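Local coordinates for protein galactose-1-phosphate uridylyltransferase (PDB 6K9Z) that probably transfers uridylyl groups between UDP-glucose and galactose 1-phosphate, and binds UDP, zinc and iron(III), at residues A[118-122]-A[253-257]. The protein carries 1 engineered substitution. Numbering follows the deposited sequence.
Sequences NAAYF and QAPLP
Ala-120 and Leu-256 meet through one direct backbone hydrogen bond, Leu-256 N to Ala-120 O at 3.0 Å, where strand 121-128 begins and the loop following strand 247-252 runs antiparallel past it. A water donating to both Ala-120 O and Leu-256 O bridges the chains beside this bond. Farther along, a second water accepts from Phe-122 N and donates to Ala-254 O, taking the place of a direct bond between the chains. The Tyr-121 side chain swings away from its backbone N (chi1 -155°), which lays the ring along the loop, its CD1 packing 3.6 Å from Pro-255 CA, and its hydroxyl donates to Gln-253 O at 2.6 Å. The second water sits 3.3 Å above the centre of this ring, so the phenol also covers the bridge. Gln-253 reaches back from the loop: its chain, extended beyond CG, carries NE2 to Phe-122 O at 3.2 Å, with the amide nearly perpendicular to the Phe-122 ring. NE2 also bonds Gln-110 of helix 96-114, and OE1 accepts from Leu-215 N, which fixes the rotation of the amide. Leu-256 sets CD1 4.0 Å from Phe-122 CB and also against Ala-119 CB, and its side chain packs against Gln-110 and Ala-113 of helix 96-114. Replacing Tyr-121 by alanine would remove the hydroxyl and ring, and is likely to leave Gln-253 O without that donor and the bridging water and Pro-255 uncovered. Ala-120 and Tyr-121 together face Leu-146 in a classic beta bulge on the other edge of the strand. Direct bonds, water bridges and a buried amide thus carry the pairing of the central strands of the two HIT-family halves beyond the end of strand 247-252, next to the iron ligand His-252.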
# COMPACT_ATOMS: atom_id res chain seq x y z
N ASN A 118 -8.45 25.42 -8.73
CA ASN A 118 -8.61 24.00 -9.15
C ASN A 118 -7.78 23.05 -8.27
O ASN A 118 -7.88 21.79 -8.49
CB ASN A 118 -8.23 23.80 -10.62
CG ASN A 118 -9.26 24.42 -11.53
OD1 ASN A 118 -8.97 25.31 -12.33
ND2 ASN A 118 -10.50 23.97 -11.40
N ALA A 119 -6.97 23.56 -7.33
CA ALA A 119 -6.04 22.67 -6.60
C ALA A 119 -6.63 22.35 -5.22
O ALA A 119 -6.62 23.24 -4.34
CB ALA A 119 -4.68 23.33 -6.52
N ALA A 120 -7.08 21.14 -5.00
CA ALA A 120 -7.58 20.67 -3.68
C ALA A 120 -6.43 20.28 -2.74
O ALA A 120 -6.58 20.35 -1.50
CB ALA A 120 -8.53 19.51 -3.86
N TYR A 121 -5.29 19.85 -3.28
CA TYR A 121 -4.24 19.22 -2.46
C TYR A 121 -2.87 19.43 -3.10
O TYR A 121 -2.71 19.31 -4.33
CB TYR A 121 -4.54 17.73 -2.21
CG TYR A 121 -3.86 17.29 -0.95
CD1 TYR A 121 -4.44 17.49 0.28
CD2 TYR A 121 -2.58 16.72 -1.01
CE1 TYR A 121 -3.79 17.12 1.45
CE2 TYR A 121 -1.91 16.37 0.16
CZ TYR A 121 -2.50 16.61 1.37
OH TYR A 121 -1.89 16.28 2.54
N PHE A 122 -1.88 19.67 -2.24
CA PHE A 122 -0.46 19.75 -2.63
C PHE A 122 0.21 18.55 -1.97
O PHE A 122 0.40 18.57 -0.73
CB PHE A 122 0.10 21.11 -2.22
CG PHE A 122 1.53 21.36 -2.66
CD1 PHE A 122 2.59 20.86 -1.92
CD2 PHE A 122 1.78 22.19 -3.75
CE1 PHE A 122 3.90 21.17 -2.29
CE2 PHE A 122 3.09 22.52 -4.08
CZ PHE A 122 4.15 22.03 -3.32
N GLN A 253 -0.35 17.00 5.05
CA GLN A 253 -0.77 18.34 5.49
C GLN A 253 -2.25 18.52 5.19
O GLN A 253 -2.89 17.69 4.53
CB GLN A 253 0.13 19.40 4.86
CG GLN A 253 -0.01 19.52 3.36
CD GLN A 253 0.77 20.70 2.82
OE1 GLN A 253 0.83 21.75 3.44
NE2 GLN A 253 1.36 20.56 1.64
N ALA A 254 -2.80 19.62 5.63
CA ALA A 254 -4.17 19.99 5.27
C ALA A 254 -4.33 20.14 3.76
O ALA A 254 -3.43 20.53 2.99
CB ALA A 254 -4.55 21.28 5.93
N PRO A 255 -5.58 19.96 3.31
CA PRO A 255 -5.92 20.37 1.96
C PRO A 255 -5.68 21.87 1.77
O PRO A 255 -5.73 22.62 2.77
CB PRO A 255 -7.38 20.02 1.77
CG PRO A 255 -7.67 19.09 2.96
CD PRO A 255 -6.76 19.55 4.10
N LEU A 256 -5.56 22.29 0.51
CA LEU A 256 -5.50 23.72 0.17
C LEU A 256 -6.90 24.28 0.28
O LEU A 256 -7.89 23.58 0.01
CB LEU A 256 -4.93 23.86 -1.24
CG LEU A 256 -3.59 23.18 -1.43
CD1 LEU A 256 -3.00 23.56 -2.77
CD2 LEU A 256 -2.61 23.49 -0.31
N PRO A 257 -7.05 25.59 0.56
CA PRO A 257 -5.93 26.50 0.79
C PRO A 257 -5.81 26.99 2.24
O PRO A 257 -5.01 27.93 2.44
CB PRO A 257 -6.35 27.72 -0.05
CG PRO A 257 -7.84 27.74 0.16
CD PRO A 257 -8.31 26.31 0.37
O HOH W 1 -9.28 21.21 -0.98
O HOH W 2 -2.18 20.09 0.59